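Local coordinates for protein copper-containing nitrite reductase (Thermus scotoductus, PDB 6HBE) that probably reduces nitrite to nitric oxide with electrons from cytochrome c, using copper centres in a homotrimeric three-domain enzyme, at residues E190-R195 with P287-V292; V194-Y199 with L280-D285. All blocks are in the same frame, centred on the assembly; numbering follows the deposited sequence.

Contact 1 of 2, residues E190-R195 with P287-V292; sequences EPIPVR and PRIPEV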
loop_
_atom_site.group_PDB
_atom_site.type_symbol
_atom_site.label_atom_id
_atom_site.label_comp_id
_atom_site.label_asym_id
_atom_site.label_seq_id
_atom_site.Cartn_x
_atom_site.Cartn_y
_atom_site.Cartn_z
ATOM N N GLU C 190 17.585 10.873 20.850
ATOM C CA GLU C 190 17.794 10.461 22.233
ATOM C C GLU C 190 17.853 8.934 22.315
ATOM O O GLU C 190 16.836 8.273 22.613
ATOM C CB GLU C 190 16.684 11.009 23.156
ATOM C CG GLU C 190 16.588 12.518 23.271
ATOM C CD GLU C 190 15.434 12.979 24.173
ATOM O OE1 GLU C 190 14.260 13.050 23.728
ATOM O OE2 GLU C 190 15.697 13.288 25.358
ATOM N N PRO C 191 19.043 8.347 22.058
ATOM C CA PRO C 191 19.155 6.874 22.086
ATOM C C PRO C 191 18.830 6.232 23.448
ATOM O O PRO C 191 19.044 6.856 24.492
ATOM C CB PRO C 191 20.611 6.610 21.662
ATOM C CG PRO C 191 21.045 7.855 20.948
ATOM C CD PRO C 191 20.297 8.984 21.599
ATOM N N ILE C 192 18.270 5.037 23.421
ATOM C CA ILE C 192 17.841 4.312 24.637
ATOM C C ILE C 192 19.021 3.511 25.268
ATOM O O ILE C 192 19.570 2.606 24.625
ATOM C CB ILE C 192 16.663 3.380 24.321
ATOM C CG1 ILE C 192 15.431 4.177 23.873
ATOM C CG2 ILE C 192 16.325 2.483 25.516
ATOM C CD1 ILE C 192 14.364 3.330 23.186
ATOM N N PRO C 193 19.460 3.867 26.498
ATOM C CA PRO C 193 20.628 3.150 27.048
ATOM C C PRO C 193 20.275 1.730 27.485
ATOM O O PRO C 193 19.279 1.538 28.156
ATOM C CB PRO C 193 21.036 4.012 28.283
ATOM C CG PRO C 193 20.419 5.365 28.032
ATOM C CD PRO C 193 19.116 5.040 27.326
ATOM N N VAL C 194 21.098 0.759 27.080
ATOM C CA VAL C 194 20.988 -0.639 27.497
ATOM C C VAL C 194 22.400 -1.174 27.778
ATOM O O VAL C 194 23.381 -0.534 27.440
ATOM C CB VAL C 194 20.284 -1.525 26.423
ATOM C CG1 VAL C 194 18.875 -0.978 26.088
ATOM C CG2 VAL C 194 21.135 -1.726 25.171
ATOM N N ARG C 195 22.481 -2.336 28.407
ATOM C CA ARG C 195 23.753 -3.030 28.655
ATOM C C ARG C 195 23.827 -4.356 27.875
ATOM O O ARG C 195 22.823 -5.099 27.809
ATOM C CB ARG C 195 23.899 -3.384 30.139
ATOM C CG ARG C 195 23.822 -2.206 31.097
ATOM C CD ARG C 195 24.060 -2.684 32.536
ATOM N NE ARG C 195 23.816 -1.605 33.487
ATOM C CZ ARG C 195 23.364 -1.750 34.741
ATOM N NH1 ARG C 195 23.096 -2.955 35.265
ATOM N NH2 ARG C 195 23.156 -0.661 35.485
ATOM N N PRO C 287 23.480 3.312 32.825
ATOM C CA PRO C 287 22.541 3.371 33.931
ATOM C C PRO C 287 21.221 2.728 33.577
ATOM O O PRO C 287 20.851 2.662 32.393
ATOM C CB PRO C 287 22.357 4.869 34.154
ATOM C CG PRO C 287 22.555 5.447 32.805
ATOM C CD PRO C 287 23.689 4.635 32.223
ATOM N N ARG C 288 20.539 2.211 34.588
ATOM C CA ARG C 288 19.185 1.757 34.411
ATOM C C ARG C 288 18.181 2.935 34.375
ATOM O O ARG C 288 17.843 3.526 35.408
ATOM C CB ARG C 288 18.829 0.767 35.495
ATOM C CG ARG C 288 17.557 0.008 35.207
ATOM C CD ARG C 288 17.686 -0.831 33.944
ATOM N NE ARG C 288 18.763 -1.832 34.034
ATOM C CZ ARG C 288 19.502 -2.299 33.011
ATOM N NH1 ARG C 288 19.366 -1.821 31.762
ATOM N NH2 ARG C 288 20.419 -3.247 33.244
ATOM N N ILE C 289 17.746 3.307 33.168
ATOM C CA ILE C 289 16.815 4.424 33.019
ATOM C C ILE C 289 15.392 3.983 33.326
ATOM O O ILE C 289 15.115 2.778 33.392
ATOM C CB ILE C 289 16.891 5.068 31.632
ATOM C CG1 ILE C 289 16.477 4.078 30.511
ATOM C CG2 ILE C 289 18.281 5.646 31.422
ATOM C CD1 ILE C 289 15.855 4.801 29.327
ATOM N N PRO C 290 14.490 4.950 33.528
ATOM C CA PRO C 290 13.081 4.551 33.678
ATOM C C PRO C 290 12.510 3.946 32.375
ATOM O O PRO C 290 12.986 4.276 31.278
ATOM C CB PRO C 290 12.366 5.868 33.997
ATOM C CG PRO C 290 13.432 6.886 34.245
ATOM C CD PRO C 290 14.658 6.420 33.554
ATOM N N GLU C 291 11.519 3.073 32.519
ATOM C CA GLU C 291 10.884 2.410 31.375
ATOM C C GLU C 291 10.435 3.386 30.284
ATOM O O GLU C 291 9.968 4.498 30.556
ATOM C CB GLU C 291 9.739 1.509 31.825
ATOM C CG GLU C 291 8.562 2.229 32.435
ATOM C CD GLU C 291 7.414 1.306 32.829
ATOM O OE1 GLU C 291 7.650 0.111 33.090
ATOM O OE2 GLU C 291 6.271 1.805 32.854
ATOM N N VAL C 292 10.562 2.953 29.039
ATOM C CA VAL C 292 10.187 3.776 27.880
ATOM C C VAL C 292 8.682 3.574 27.697
ATOM O O VAL C 292 8.241 2.457 27.403
ATOM C CB VAL C 292 10.976 3.375 26.626
ATOM C CG1 VAL C 292 10.486 4.135 25.379
ATOM C CG2 VAL C 292 12.458 3.668 26.846
HETATM O O HOH W 1 19.117 1.057 30.958
#
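Residues Ile192-Arg195, the strand 192-194 and the residue after it, and the loop Pro287-Val292 run past each other with their directions 135° apart, and no direct hydrogen bond joins them. One water spans the gap. It donates to Pro193 O at 2.8 Å and to Pro287 O at 2.8 Å, and it accepts a weak bond from Arg288 NH1 at 3.0 Å. Beside it the contact is apolar. Ile289 crosses the Pro193 ring at about a right angle. Its CG1 takes the crowded position between backbone N and carbonyl carbon (chi1 63°), and CD1 then reaches Pro193 CD at 3.8 Å. The CG2 branch of Ile289 meets Pro193 CG at 4.0 Å, so two branches hold the same ring. Further along, Ile192 CD1 and Val292 CG2 meet tip to tip at 4.1 Å. At the other end Arg195 and Arg288 cross obliquely, with their guanidinium planes 48° apart. Arg288 NH2 lies over one face of the Arg195 group, 3.4 Å from Arg195 NH1. Both are donors, so this is a close approach of like charges. The charge of Asp198, in a salt bridge with Arg288 NH1, probably eases it, and Arg195 NE is held by Ala286 O. The bends at chi2 and chi3 of Arg288 bring its end toward Arg195. Val292 also has a backbone hydrogen bond to Tyr157 in strand 154-163, which belongs to a different sheet. The loop thus packs along an edge strand and bonds to the facing sheet, as expected at the side of a cupredoxin-type beta sandwich.

Contact 2 of 2, residues V194-Y199 with L280-D285; sequences VRPGDY and LRAKKD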
loop_
_atom_site.group_PDB
_atom_site.type_symbol
_atom_site.label_atom_id
_atom_site.label_comp_id
_atom_site.label_asym_id
_atom_site.label_seq_id
_atom_site.Cartn_x
_atom_site.Cartn_y
_atom_site.Cartn_z
ATOM N N VAL C 194 21.098 0.759 27.080
ATOM C CA VAL C 194 20.988 -0.639 27.497
ATOM C C VAL C 194 22.400 -1.174 27.778
ATOM O O VAL C 194 23.381 -0.534 27.440
ATOM C CB VAL C 194 20.284 -1.525 26.423
ATOM C CG1 VAL C 194 18.875 -0.978 26.088
ATOM C CG2 VAL C 194 21.135 -1.726 25.171
ATOM N N ARG C 195 22.481 -2.336 28.407
ATOM C CA ARG C 195 23.753 -3.030 28.655
ATOM C C ARG C 195 23.827 -4.356 27.875
ATOM O O ARG C 195 22.823 -5.099 27.809
ATOM C CB ARG C 195 23.899 -3.384 30.139
ATOM C CG ARG C 195 23.822 -2.206 31.097
ATOM C CD ARG C 195 24.060 -2.684 32.536
ATOM N NE ARG C 195 23.816 -1.605 33.487
ATOM C CZ ARG C 195 23.364 -1.750 34.741
ATOM N NH1 ARG C 195 23.096 -2.955 35.265
ATOM N NH2 ARG C 195 23.156 -0.661 35.485
ATOM N N PRO C 196 25.029 -4.715 27.372
ATOM C CA PRO C 196 25.231 -6.066 26.857
ATOM C C PRO C 196 24.810 -7.108 27.883
ATOM O O PRO C 196 25.036 -6.891 29.084
ATOM C CB PRO C 196 26.738 -6.125 26.586
ATOM C CG PRO C 196 27.133 -4.717 26.361
ATOM C CD PRO C 196 26.270 -3.910 27.294
ATOM N N GLY C 197 24.145 -8.169 27.424
ATOM C CA GLY C 197 23.534 -9.178 28.297
ATOM C C GLY C 197 22.171 -8.852 28.907
ATOM O O GLY C 197 21.568 -9.728 29.479
ATOM N N ASP C 198 21.667 -7.615 28.826
ATOM C CA ASP C 198 20.320 -7.297 29.379
ATOM C C ASP C 198 19.211 -8.167 28.768
ATOM O O ASP C 198 19.188 -8.402 27.523
ATOM C CB ASP C 198 19.912 -5.836 29.068
ATOM C CG ASP C 198 20.389 -4.840 30.078
ATOM O OD1 ASP C 198 20.858 -5.218 31.182
ATOM O OD2 ASP C 198 20.296 -3.632 29.739
ATOM N N TYR C 199 18.291 -8.613 29.617
ATOM C CA TYR C 199 17.015 -9.189 29.172
ATOM C C TYR C 199 16.014 -8.044 28.920
ATOM O O TYR C 199 15.543 -7.393 29.871
ATOM C CB TYR C 199 16.511 -10.209 30.207
ATOM C CG TYR C 199 15.041 -10.604 30.175
ATOM C CD1 TYR C 199 14.263 -10.562 28.990
ATOM C CD2 TYR C 199 14.417 -11.081 31.344
ATOM C CE1 TYR C 199 12.926 -10.921 29.000
ATOM C CE2 TYR C 199 13.071 -11.450 31.350
ATOM C CZ TYR C 199 12.336 -11.392 30.176
ATOM O OH TYR C 199 11.007 -11.766 30.211
ATOM N N LEU C 280 19.034 1.546 20.225
ATOM C CA LEU C 280 19.373 0.993 21.544
ATOM C C LEU C 280 20.915 1.040 21.693
ATOM O O LEU C 280 21.618 0.337 20.986
ATOM C CB LEU C 280 18.882 -0.452 21.655
ATOM C CG LEU C 280 17.413 -0.706 21.238
ATOM C CD1 LEU C 280 17.035 -2.157 21.405
ATOM C CD2 LEU C 280 16.446 0.185 21.990
ATOM N N ARG C 281 21.430 1.889 22.587
ATOM C CA ARG C 281 22.877 2.121 22.698
ATOM C C ARG C 281 23.440 1.304 23.848
ATOM O O ARG C 281 23.256 1.655 25.021
ATOM C CB ARG C 281 23.170 3.619 22.854
ATOM C CG ARG C 281 24.671 3.985 22.888
ATOM C CD ARG C 281 24.904 5.421 22.422
ATOM N NE ARG C 281 24.763 5.570 20.971
ATOM C CZ ARG C 281 24.716 6.737 20.306
ATOM N NH1 ARG C 281 24.750 7.932 20.932
ATOM N NH2 ARG C 281 24.641 6.725 18.971
ATOM N N ALA C 282 24.123 0.204 23.502
ATOM C CA ALA C 282 24.572 -0.780 24.485
ATOM C C ALA C 282 25.964 -0.385 24.997
ATOM O O ALA C 282 26.907 -0.217 24.190
ATOM C CB ALA C 282 24.585 -2.184 23.889
ATOM N N LYS C 283 26.058 -0.174 26.313
ATOM C CA LYS C 283 27.342 0.135 27.017
ATOM C C LYS C 283 27.384 -0.602 28.327
ATOM O O LYS C 283 26.388 -0.649 29.048
ATOM C CB LYS C 283 27.474 1.620 27.335
ATOM C CG LYS C 283 27.652 2.467 26.106
ATOM C CD LYS C 283 27.902 3.923 26.449
ATOM C CE LYS C 283 28.136 4.727 25.169
ATOM N NZ LYS C 283 27.755 6.149 25.368
ATOM N N LYS C 284 28.549 -1.166 28.649
ATOM C CA LYS C 284 28.741 -1.945 29.890
ATOM C C LYS C 284 28.362 -1.167 31.142
ATOM O O LYS C 284 27.790 -1.723 32.073
ATOM C CB LYS C 284 30.224 -2.384 30.016
ATOM C CG LYS C 284 30.663 -3.476 29.044
ATOM C CD LYS C 284 29.843 -4.750 29.226
ATOM C CE LYS C 284 30.521 -6.034 28.736
ATOM N NZ LYS C 284 30.827 -6.021 27.275
ATOM N N ASP C 285 28.635 0.125 31.145
ATOM C CA ASP C 285 28.365 0.943 32.364
ATOM C C ASP C 285 27.015 1.704 32.329
ATOM O O ASP C 285 26.813 2.658 33.093
ATOM C CB ASP C 285 29.551 1.908 32.635
ATOM C CG ASP C 285 29.884 2.821 31.443
ATOM O OD1 ASP C 285 29.159 2.789 30.415
ATOM O OD2 ASP C 285 30.901 3.560 31.532
#
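Val194 has CG1 anti to its carbonyl carbon (chi1 -57°), which puts CG2 in the crowded position between backbone N and carbonyl carbon. CG2 therefore lies against Ala282, 3.7 Å from Ala282 CB. The two residues form a parallel beta bridge with both side chains on the same face of the sheet. Val194 bonds to the residues on either side of Ala282. Val194 N gives a nearly straight bond (174°) to Arg281 O at 3.1 Å, approaching from above the carbonyl plane. Lys283 N donates to Val194 O at 2.9 Å, in the carbonyl plane. The CA-H of Ala282 also points at Val194 O.

After the bridge the chain turns. Arg195 to Asp198 form a type II turn, with Gly197 at positive phi in its third position. Asp198 N bonds to Arg195 O at 2.9 Å. Asp198 OD2 takes a bond from Arg195 N at 2.9 Å, met from above the carboxylate plane. The turn is thus gripped by backbone and side chain. Pro196 fills its second position and points toward Lys283 and Lys284. Its CD sits 3.6 Å from Lys283 C. Its CG meets Lys284 CD at 3.9 Å, crossing that chain at about a right angle. The bends at chi2 and chi4 of Lys284 bring its end back to the ring. An alanine at Pro196 would lack CG and CD and would probably lose the packing on Lys283 and Lys284 and loosen the turn.

Strand 277-282 is bonded on its other flank to strand 260-266, through Leu280 and Tyr262. The turn itself leads into strand 199-208 of another sheet, where Tyr199 packs on helix 143-148.

Contacts 1 and 2 share Val194 and Arg195, and their centres are about 9 Å apart. Strand 192-194 is the common element: it pairs with strand 277-282 in contact 2 and is flanked by the loop 287-292 in contact 1. Ile192 O and Arg281 N, 2.9 Å apart, probably form a hydrogen bond that continues the same pairing. Asp198 OD2, which takes the bond from Arg195 N in contact 2, also meets Arg288 NH1 of contact 1 at 2.9 Å, so one carboxylate oxygen serves both. Ile192 CD1 also packs on Leu280 CD2 at 4.0 Å. Both contacts lie away from the copper and calcium sites, and no other subunit touches them.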